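Local coordinates for ribose 5-phosphate isomerase (Trypanosoma cruzi, PDB 3M1P), which probably interconverts ribose 5-phosphate and ribulose 5-phosphate, as a sugar-phosphate isomerase of the type B structural family, at residues R4-T9 with K60-G65; E18-Y23 with E118-I123; S99-D104 with P131-E136. The protein carries 1 engineered substitution. All coordinates share one frame; numbering follows the deposited sequence.

Interaction 1 (R4-T9 with K60-G65)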
loop_
_atom_site.group_PDB
_atom_site.type_symbol
_atom_site.label_atom_id
_atom_site.label_comp_id
_atom_site.label_asym_id
_atom_site.label_seq_id
_atom_site.Cartn_x
_atom_site.Cartn_y
_atom_site.Cartn_z
ATOM N N ARG A 4 -19.766 -9.068 -19.337
ATOM C CA ARG A 4 -19.966 -9.923 -18.183
ATOM C C ARG A 4 -18.693 -9.960 -17.350
ATOM O O ARG A 4 -17.594 -9.977 -17.893
ATOM C CB ARG A 4 -20.387 -11.334 -18.612
ATOM C CG ARG A 4 -21.610 -11.368 -19.554
ATOM C CD ARG A 4 -22.023 -12.801 -19.859
ATOM N NE ARG A 4 -22.796 -13.370 -18.768
ATOM C CZ ARG A 4 -22.641 -14.606 -18.305
ATOM N NH1 ARG A 4 -21.737 -15.418 -18.840
ATOM N NH2 ARG A 4 -23.399 -15.032 -17.316
ATOM N N VAL A 5 -18.865 -9.949 -16.032
ATOM C CA VAL A 5 -17.762 -9.910 -15.088
ATOM C C VAL A 5 -18.022 -10.961 -14.017
ATOM O O VAL A 5 -18.857 -10.764 -13.136
ATOM C CB VAL A 5 -17.625 -8.496 -14.435
ATOM C CG1 VAL A 5 -16.561 -8.487 -13.309
ATOM C CG2 VAL A 5 -17.313 -7.445 -15.475
ATOM N N ALA A 6 -17.312 -12.082 -14.081
ATOM C CA ALA A 6 -17.552 -13.147 -13.104
ATOM C C ALA A 6 -16.875 -12.828 -11.778
ATOM O O ALA A 6 -15.737 -12.384 -11.753
ATOM C CB ALA A 6 -17.100 -14.512 -13.646
ATOM N N ILE A 7 -17.583 -13.058 -10.678
ATOM C CA ILE A 7 -17.051 -12.759 -9.356
ATOM C C ILE A 7 -16.918 -14.034 -8.523
ATOM O O ILE A 7 -17.867 -14.814 -8.415
ATOM C CB ILE A 7 -17.926 -11.703 -8.605
ATOM C CG1 ILE A 7 -17.991 -10.386 -9.392
ATOM C CG2 ILE A 7 -17.397 -11.487 -7.169
ATOM C CD1 ILE A 7 -19.197 -9.492 -9.061
ATOM N N GLY A 8 -15.737 -14.247 -7.943
ATOM C CA GLY A 8 -15.533 -15.341 -6.989
ATOM C C GLY A 8 -14.875 -14.861 -5.704
ATOM O O GLY A 8 -14.193 -13.837 -5.700
ATOM N N THR A 9 -15.105 -15.586 -4.612
ATOM C CA THR A 9 -14.448 -15.314 -3.326
ATOM C C THR A 9 -14.138 -16.628 -2.613
ATOM O O THR A 9 -14.613 -17.695 -3.026
ATOM C CB THR A 9 -15.320 -14.424 -2.356
ATOM O OG1 THR A 9 -16.374 -15.202 -1.780
ATOM C CG2 THR A 9 -15.917 -13.229 -3.051
ATOM N N LYS A 60 -14.199 -17.723 -22.383
ATOM C CA LYS A 60 -14.808 -16.465 -22.866
ATOM C C LYS A 60 -16.313 -16.339 -22.576
ATOM O O LYS A 60 -17.011 -15.567 -23.227
ATOM C CB LYS A 60 -14.482 -16.181 -24.346
ATOM C CG LYS A 60 -12.983 -16.140 -24.684
ATOM C CD LYS A 60 -12.752 -16.246 -26.193
ATOM C CE LYS A 60 -11.271 -16.458 -26.534
ATOM N NZ LYS A 60 -10.389 -15.254 -26.223
ATOM N N GLU A 61 -16.789 -17.077 -21.578
ATOM C CA GLU A 61 -18.166 -16.951 -21.087
ATOM C C GLU A 61 -18.410 -15.597 -20.448
ATOM O O GLU A 61 -19.534 -15.092 -20.458
ATOM C CB GLU A 61 -18.474 -18.031 -20.064
ATOM C CG GLU A 61 -18.631 -19.411 -20.671
ATOM C CD GLU A 61 -18.785 -20.471 -19.620
ATOM O OE1 GLU A 61 -19.417 -20.194 -18.575
ATOM O OE2 GLU A 61 -18.274 -21.587 -19.849
ATOM N N VAL A 62 -17.345 -15.026 -19.884
ATOM C CA VAL A 62 -17.352 -13.661 -19.359
ATOM C C VAL A 62 -16.114 -12.971 -19.905
ATOM O O VAL A 62 -15.192 -13.641 -20.396
ATOM C CB VAL A 62 -17.360 -13.645 -17.809
ATOM C CG1 VAL A 62 -18.609 -14.352 -17.273
ATOM C CG2 VAL A 62 -16.094 -14.294 -17.240
ATOM N N GLU A 63 -16.087 -11.644 -19.857
ATOM C CA GLU A 63 -14.912 -10.911 -20.308
ATOM C C GLU A 63 -13.902 -10.729 -19.161
ATOM O O GLU A 63 -12.694 -10.768 -19.384
ATOM C CB GLU A 63 -15.295 -9.546 -20.893
ATOM C CG GLU A 63 -14.102 -8.746 -21.408
ATOM C CD GLU A 63 -14.472 -7.379 -21.947
ATOM O OE1 GLU A 63 -15.659 -7.001 -21.846
ATOM O OE2 GLU A 63 -13.576 -6.674 -22.469
ATOM N N PHE A 64 -14.407 -10.526 -17.945
ATOM C CA PHE A 64 -13.548 -10.212 -16.812
ATOM C C PHE A 64 -13.833 -11.102 -15.611
ATOM O O PHE A 64 -14.939 -11.626 -15.452
ATOM C CB PHE A 64 -13.715 -8.748 -16.395
ATOM C CG PHE A 64 -13.207 -7.750 -17.398
ATOM C CD1 PHE A 64 -11.846 -7.631 -17.668
ATOM C CD2 PHE A 64 -14.093 -6.882 -18.043
ATOM C CE1 PHE A 64 -11.372 -6.689 -18.580
ATOM C CE2 PHE A 64 -13.638 -5.942 -18.947
ATOM C CZ PHE A 64 -12.263 -5.835 -19.212
ATOM N N GLY A 65 -12.825 -11.262 -14.759
ATOM C CA GLY A 65 -13.019 -11.924 -13.487
ATOM C C GLY A 65 -12.666 -11.003 -12.342
ATOM O O GLY A 65 -11.796 -10.155 -12.474
#
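Strand 3-9 sits inside a parallel sheet, and the start of its pairing with strand 64-69 combines a regular ladder with an arginine that reaches the loop before the partner strand. Arg4 starts with its CB across the isopropyl group of Val62, 3.8 Å from CG1. CG lies anti to the carbonyl carbon, and the chain then bends at chi3 (80°), which turns the tip back toward the loop. CD passes the carbonyl of Glu61, 3.4 Å from its O; NE and CZ skirt the same carbonyl, and NH1 ends 2.8 Å from its oxygen in a hydrogen bond. Glu61 O lies at the edge of the guanidinium, close to its plane, whereas the donor stands well above the carbonyl plane; Val62 CG1 meanwhile covers one guanidinium face.

The main chain carries the ladder itself. Arg4 O accepts two N-H groups: Phe64 N, in the carbonyl plane at 3.2 Å, and Glu63 N, above that plane at 3.0 Å. Ala6 N then donates a hydrogen bond to Phe64 O, 2.8 Å away, so that Phe64 is bonded to residues on both sides of Val5, the usual parallel pattern. Side chains separate onto the two faces of the sheet. Val5 CG2 meets Phe64 CB at 3.9 Å, with Leu128 of helix 117-129 over both residues, while Ala6 CB lies against Val62 CG2 on the face packed by Met56 of helix 46-58. The pairing belongs to the α/β/α sandwich of this family, in which helix 46-58 links strand 31-35 to strand 64-69.

Backbone polarity is thus paid for by directed bonds within a buried sheet, and at the exposed beginning one NH1 hydrogen of the arginine goes to a main-chain oxygen. Glu61's carboxylate, not in contact with it, would add at most a longer-range attraction.

Interaction 2 (E18-Y23 with E118-I123)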
loop_
_atom_site.group_PDB
_atom_site.type_symbol
_atom_site.label_atom_id
_atom_site.label_comp_id
_atom_site.label_asym_id
_atom_site.label_seq_id
_atom_site.Cartn_x
_atom_site.Cartn_y
_atom_site.Cartn_z
ATOM N N GLU A 18 -21.510 -8.824 -1.833
ATOM C CA GLU A 18 -22.504 -7.840 -2.270
ATOM C C GLU A 18 -21.811 -6.530 -2.647
ATOM O O GLU A 18 -22.160 -5.914 -3.652
ATOM C CB GLU A 18 -23.598 -7.619 -1.198
ATOM C CG GLU A 18 -24.457 -8.865 -0.923
ATOM C CD GLU A 18 -25.680 -8.606 -0.015
ATOM O OE1 GLU A 18 -25.763 -7.533 0.639
ATOM O OE2 GLU A 18 -26.565 -9.499 0.046
ATOM N N ASN A 19 -20.828 -6.121 -1.841
ATOM C CA ASN A 19 -19.921 -5.002 -2.182
ATOM C C ASN A 19 -19.336 -5.153 -3.590
ATOM O O ASN A 19 -19.399 -4.235 -4.408
ATOM C CB ASN A 19 -18.734 -4.912 -1.194
ATOM C CG ASN A 19 -19.154 -4.656 0.245
ATOM O OD1 ASN A 19 -18.849 -3.600 0.814
ATOM N ND2 ASN A 19 -19.808 -5.634 0.859
ATOM N N LEU A 20 -18.756 -6.325 -3.858
ATOM C CA LEU A 20 -18.119 -6.607 -5.146
ATOM C C LEU A 20 -19.106 -6.498 -6.299
ATOM O O LEU A 20 -18.799 -5.878 -7.318
ATOM C CB LEU A 20 -17.476 -7.994 -5.128
ATOM C CG LEU A 20 -16.499 -8.236 -3.985
ATOM C CD1 LEU A 20 -16.069 -9.693 -3.971
ATOM C CD2 LEU A 20 -15.281 -7.284 -4.065
ATOM N N ILE A 21 -20.290 -7.093 -6.122
ATOM C CA ILE A 21 -21.375 -6.999 -7.114
ATOM C C ILE A 21 -21.694 -5.524 -7.395
ATOM O O ILE A 21 -21.703 -5.086 -8.549
ATOM C CB ILE A 21 -22.655 -7.777 -6.658
ATOM C CG1 ILE A 21 -22.393 -9.284 -6.649
ATOM C CG2 ILE A 21 -23.859 -7.433 -7.555
ATOM C CD1 ILE A 21 -23.420 -10.112 -5.865
ATOM N N LEU A 22 -21.905 -4.765 -6.322
ATOM C CA LEU A 22 -22.142 -3.330 -6.419
ATOM C C LEU A 22 -20.999 -2.566 -7.110
ATOM O O LEU A 22 -21.256 -1.740 -7.984
ATOM C CB LEU A 22 -22.451 -2.742 -5.032
ATOM C CG LEU A 22 -22.724 -1.235 -4.970
ATOM C CD1 LEU A 22 -23.950 -0.855 -5.809
ATOM C CD2 LEU A 22 -22.872 -0.722 -3.523
ATOM N N TYR A 23 -19.746 -2.843 -6.739
ATOM C CA TYR A 23 -18.598 -2.110 -7.339
ATOM C C TYR A 23 -18.486 -2.320 -8.859
ATOM O O TYR A 23 -18.092 -1.408 -9.600
ATOM C CB TYR A 23 -17.260 -2.446 -6.643
ATOM C CG TYR A 23 -17.260 -2.225 -5.136
ATOM C CD1 TYR A 23 -18.085 -1.248 -4.548
ATOM C CD2 TYR A 23 -16.443 -2.986 -4.298
ATOM C CE1 TYR A 23 -18.095 -1.043 -3.180
ATOM C CE2 TYR A 23 -16.442 -2.784 -2.922
ATOM C CZ TYR A 23 -17.275 -1.809 -2.368
ATOM O OH TYR A 23 -17.294 -1.586 -1.011
ATOM N N GLU A 118 -13.004 0.394 0.382
ATOM C CA GLU A 118 -13.075 1.564 -0.514
ATOM C C GLU A 118 -11.948 1.583 -1.549
ATOM O O GLU A 118 -12.122 2.134 -2.631
ATOM C CB GLU A 118 -13.147 2.890 0.265
ATOM C CG GLU A 118 -14.477 3.118 1.040
ATOM C CD GLU A 118 -15.703 3.015 0.150
ATOM O OE1 GLU A 118 -15.720 3.637 -0.938
ATOM O OE2 GLU A 118 -16.646 2.300 0.536
ATOM N N VAL A 119 -10.804 0.985 -1.208
ATOM C CA VAL A 119 -9.719 0.807 -2.170
ATOM C C VAL A 119 -10.047 -0.348 -3.115
ATOM O O VAL A 119 -9.759 -0.272 -4.307
ATOM C CB VAL A 119 -8.344 0.631 -1.477
ATOM C CG1 VAL A 119 -7.220 0.372 -2.488
ATOM C CG2 VAL A 119 -8.023 1.877 -0.648
ATOM N N ILE A 120 -10.677 -1.398 -2.584
ATOM C CA ILE A 120 -11.133 -2.510 -3.416
ATOM C C ILE A 120 -12.129 -1.979 -4.439
ATOM O O ILE A 120 -12.030 -2.291 -5.626
ATOM C CB ILE A 120 -11.740 -3.673 -2.574
ATOM C CG1 ILE A 120 -10.626 -4.413 -1.828
ATOM C CG2 ILE A 120 -12.519 -4.652 -3.481
ATOM C CD1 ILE A 120 -11.106 -5.464 -0.789
ATOM N N ARG A 121 -13.057 -1.145 -3.969
ATOM C CA ARG A 121 -13.988 -0.442 -4.842
ATOM C C ARG A 121 -13.257 0.286 -5.984
ATOM O O ARG A 121 -13.578 0.097 -7.155
ATOM C CB ARG A 121 -14.850 0.538 -4.033
ATOM C CG ARG A 121 -15.897 1.248 -4.895
ATOM C CD ARG A 121 -16.744 2.238 -4.091
ATOM N NE ARG A 121 -17.603 3.011 -4.989
ATOM C CZ ARG A 121 -17.221 4.107 -5.639
ATOM N NH1 ARG A 121 -15.993 4.580 -5.490
ATOM N NH2 ARG A 121 -18.068 4.731 -6.454
ATOM N N GLU A 122 -12.260 1.096 -5.620
ATOM C CA GLU A 122 -11.469 1.858 -6.561
ATOM C C GLU A 122 -10.719 0.947 -7.532
ATOM O O GLU A 122 -10.669 1.221 -8.736
ATOM C CB GLU A 122 -10.477 2.734 -5.793
ATOM C CG GLU A 122 -9.695 3.721 -6.647
ATOM C CD GLU A 122 -8.661 4.466 -5.839
ATOM O OE1 GLU A 122 -7.736 3.818 -5.316
ATOM O OE2 GLU A 122 -8.786 5.685 -5.702
ATOM N N ILE A 123 -10.139 -0.132 -7.003
ATOM C CA ILE A 123 -9.448 -1.130 -7.819
ATOM C C ILE A 123 -10.395 -1.736 -8.874
ATOM O O ILE A 123 -10.062 -1.771 -10.061
ATOM C CB ILE A 123 -8.827 -2.230 -6.935
ATOM C CG1 ILE A 123 -7.630 -1.680 -6.156
ATOM C CG2 ILE A 123 -8.409 -3.486 -7.753
ATOM C CD1 ILE A 123 -7.172 -2.617 -5.052
HETATM O O HOH W 1 -18.393 0.714 -0.119
#
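Helices 17-26 and 117-129 run in broadly the same direction, neighbours on one face of the central parallel sheet of an α/β/α fold, their local axes 9.7 Å apart at closest approach and crossing at -37°. Tyr23 fills the interval between them. Its ring leaves the helix with CG anti to the carbonyl carbon and presents a face to Arg121, whose CB stands 3.5 Å from the ring centroid, only 4° off the normal. This is a CH-pi contact made by the aliphatic part of the arginine. With CG anti to the backbone N and the chain extended as far as NE, Arg121 runs on across the ring toward its rim, and CG comes tightly to 3.3 Å from Tyr23 CD1. The guanidinium itself is turned almost upright to the ring, 85° between planes, and NH2 forms a salt bridge with Glu26. Asn19 O, one turn back in the tyrosine's own helix, lies over the rim of the opposite face.

On the sheet side of this ring-arginine pair, Leu20 CD2 touches Ile120 CG2 at 3.9 Å. Leu20 also reaches Ile7 and Thr9 of strand 3-9, and Ile120 reaches Val110 of strand 107-111, so this apolar pair closes the layer over the strands. At the other end of the ring, a water lying in the ring plane is 2.7 Å from Tyr23 OH and donates to Glu118 OE2 at a short 2.4 Å. Glu118 also packs against Tyr94 of a second subunit and Arg113 of a third.

Chemistry here changes with depth: methyl groups meet beside the sheet, an aromatic face takes up an arginine's methylenes in the middle, and water links hydroxyl to carboxylate farther out. The charge of Arg121 is spent on Glu26 within its own chain, and the direct contact between the helices is carried by hydrocarbon.

Interaction 3 (S99-D104 with P131-E136)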
loop_
_atom_site.group_PDB
_atom_site.type_symbol
_atom_site.label_atom_id
_atom_site.label_comp_id
_atom_site.label_asym_id
_atom_site.label_seq_id
_atom_site.Cartn_x
_atom_site.Cartn_y
_atom_site.Cartn_z
ATOM N N SER A 99 -2.229 -2.908 -14.812
ATOM C CA SER A 99 -2.563 -4.304 -15.131
ATOM C C SER A 99 -3.379 -4.395 -16.418
ATOM O O SER A 99 -3.209 -5.333 -17.220
ATOM C CB SER A 99 -3.322 -4.962 -13.980
ATOM O OG SER A 99 -4.653 -4.488 -13.885
ATOM N N ARG A 100 -4.239 -3.399 -16.614
ATOM C CA ARG A 100 -5.002 -3.244 -17.855
ATOM C C ARG A 100 -4.162 -2.618 -18.987
ATOM O O ARG A 100 -4.127 -3.148 -20.100
ATOM C CB ARG A 100 -6.284 -2.429 -17.597
ATOM C CG ARG A 100 -7.224 -3.033 -16.542
ATOM C CD ARG A 100 -7.984 -4.278 -17.047
ATOM N NE ARG A 100 -8.714 -3.971 -18.276
ATOM C CZ ARG A 100 -8.454 -4.497 -19.476
ATOM N NH1 ARG A 100 -7.512 -5.433 -19.634
ATOM N NH2 ARG A 100 -9.168 -4.101 -20.526
ATOM N N ILE A 101 -3.480 -1.503 -18.701
ATOM C CA ILE A 101 -2.717 -0.764 -19.718
ATOM C C ILE A 101 -1.553 -1.576 -20.306
ATOM O O ILE A 101 -1.373 -1.615 -21.536
ATOM C CB ILE A 101 -2.193 0.610 -19.179
ATOM C CG1 ILE A 101 -3.353 1.499 -18.704
ATOM C CG2 ILE A 101 -1.383 1.341 -20.234
ATOM C CD1 ILE A 101 -2.934 2.799 -17.968
ATOM N N HIS A 102 -0.789 -2.235 -19.439
ATOM C CA HIS A 102 0.414 -2.956 -19.859
ATOM C C HIS A 102 0.178 -4.451 -20.072
ATOM O O HIS A 102 0.782 -5.051 -20.957
ATOM C CB HIS A 102 1.555 -2.740 -18.844
ATOM C CG HIS A 102 2.291 -1.445 -19.014
ATOM N ND1 HIS A 102 1.650 -0.230 -19.151
ATOM C CD2 HIS A 102 3.618 -1.170 -19.044
ATOM C CE1 HIS A 102 2.549 0.732 -19.282
ATOM N NE2 HIS A 102 3.751 0.187 -19.218
ATOM N N ASN A 103 -0.683 -5.052 -19.255
ATOM C CA ASN A 103 -0.830 -6.510 -19.239
ATOM C C ASN A 103 -2.133 -7.030 -19.818
ATOM O O ASN A 103 -2.327 -8.249 -19.887
ATOM C CB ASN A 103 -0.642 -7.045 -17.821
ATOM C CG ASN A 103 0.619 -6.496 -17.159
ATOM O OD1 ASN A 103 1.735 -6.844 -17.544
ATOM N ND2 ASN A 103 0.444 -5.618 -16.201
ATOM N N ASP A 104 -3.011 -6.105 -20.225
ATOM C CA ASP A 104 -4.358 -6.454 -20.669
ATOM C C ASP A 104 -4.940 -7.538 -19.746
ATOM O O ASP A 104 -5.489 -8.550 -20.213
ATOM C CB ASP A 104 -4.314 -6.930 -22.128
ATOM C CG ASP A 104 -5.696 -7.078 -22.750
ATOM O OD1 ASP A 104 -6.659 -6.480 -22.227
ATOM O OD2 ASP A 104 -5.802 -7.809 -23.766
ATOM N N PRO A 131 -8.731 0.993 -20.411
ATOM C CA PRO A 131 -8.497 0.171 -21.607
ATOM C C PRO A 131 -7.080 -0.364 -21.703
ATOM O O PRO A 131 -6.156 0.219 -21.130
ATOM C CB PRO A 131 -8.743 1.156 -22.763
ATOM C CG PRO A 131 -8.380 2.516 -22.186
ATOM C CD PRO A 131 -8.798 2.441 -20.722
ATOM N N PHE A 132 -6.914 -1.472 -22.421
ATOM C CA PHE A 132 -5.578 -1.938 -22.809
ATOM C C PHE A 132 -5.020 -0.958 -23.838
ATOM O O PHE A 132 -5.748 -0.499 -24.708
ATOM C CB PHE A 132 -5.629 -3.365 -23.362
ATOM C CG PHE A 132 -4.336 -3.837 -23.981
ATOM C CD1 PHE A 132 -3.133 -3.748 -23.286
ATOM C CD2 PHE A 132 -4.334 -4.410 -25.256
ATOM C CE1 PHE A 132 -1.942 -4.198 -23.856
ATOM C CE2 PHE A 132 -3.152 -4.870 -25.834
ATOM C CZ PHE A 132 -1.949 -4.755 -25.133
ATOM N N SER A 133 -3.736 -0.633 -23.719
ATOM C CA SER A 133 -3.112 0.389 -24.555
ATOM C C SER A 133 -2.955 -0.032 -26.034
ATOM O O SER A 133 -2.999 0.812 -26.929
ATOM C CB SER A 133 -1.772 0.818 -23.957
ATOM O OG SER A 133 -0.778 -0.152 -24.197
ATOM N N GLY A 134 -2.775 -1.329 -26.283
ATOM C CA GLY A 134 -2.567 -1.839 -27.636
ATOM C C GLY A 134 -1.160 -1.615 -28.165
ATOM O O GLY A 134 -0.848 -2.021 -29.286
ATOM N N GLU A 135 -0.301 -0.991 -27.360
ATOM C CA GLU A 135 1.038 -0.601 -27.816
ATOM C C GLU A 135 1.925 -1.802 -28.124
ATOM O O GLU A 135 1.829 -2.847 -27.467
ATOM C CB GLU A 135 1.713 0.370 -26.832
ATOM C CG GLU A 135 1.149 1.795 -26.903
ATOM C CD GLU A 135 1.712 2.732 -25.836
ATOM O OE1 GLU A 135 2.933 2.690 -25.562
ATOM O OE2 GLU A 135 0.925 3.532 -25.270
ATOM N N GLU A 136 2.772 -1.632 -29.136
ATOM C CA GLU A 136 3.565 -2.718 -29.731
ATOM C C GLU A 136 4.292 -3.600 -28.706
ATOM O O GLU A 136 4.204 -4.826 -28.769
ATOM C CB GLU A 136 4.550 -2.151 -30.775
ATOM C CG GLU A 136 5.445 -3.203 -31.433
ATOM C CD GLU A 136 6.261 -2.666 -32.605
ATOM O OE1 GLU A 136 6.961 -1.640 -32.443
ATOM O OE2 GLU A 136 6.208 -3.290 -33.693
#
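Arg100 NH1 is held by two acceptors: Asp104 OD1 in a salt bridge, and Ala105 O through a weak hydrogen bond. The first is short and nearly straight, 2.9 Å with 170° at the hydrogen; it uses the anti lone pair of OD1 and lies close to the guanidinium plane. Bends at chi2 and chi3 bring the guanidinium to Asp104.

The carboxylate so fixed lies almost parallel to the Phe132 ring, 13° between planes, and Asp104 CB meets that ring's face in a CH-pi contact, 3.8 Å from the centroid. Gly134 N covers the opposite face, 3.4 Å above the plane. Backbone joins in: Phe132 CA approaches Arg100 O at 3.3 Å as a CA-H...O contact, and Ser133 N makes a weak bond of 3.4 Å to Ile101 O. Ser133 OG lies near that oxygen too, and is hydrogen-bonded to His138 of helix 136-150.

The linker from helix 117-129 to the C-terminal helix is thereby laid across the segment 99-104. A carboxylate stacked near the CG side of an aromatic ring would be unfavourable alone; its pairing with Arg100 probably offsets that.

Interactions 1 and 2 belong to the buried body of the domain, whereas interaction 3 lies at its surface, where the last linker passes residues 99-104. The first two share a layer: strand 3-9, paired in interaction 1, is covered by helix 17-26 of interaction 2, with Leu20 CD1 3.7 Å from Thr9 CG2. Interaction 1 also touches interaction 3, since the Phe64 ring packs on the Arg100 guanidinium; interactions 2 and 3 stay about 7 Å apart at their nearest atoms. Bonding is mostly main-chain in interaction 1, hydrocarbon with an outer water in interaction 2, and ring packing with weak bonds in interaction 3. The arginines of interactions 2 and 3 both pair with carboxylates.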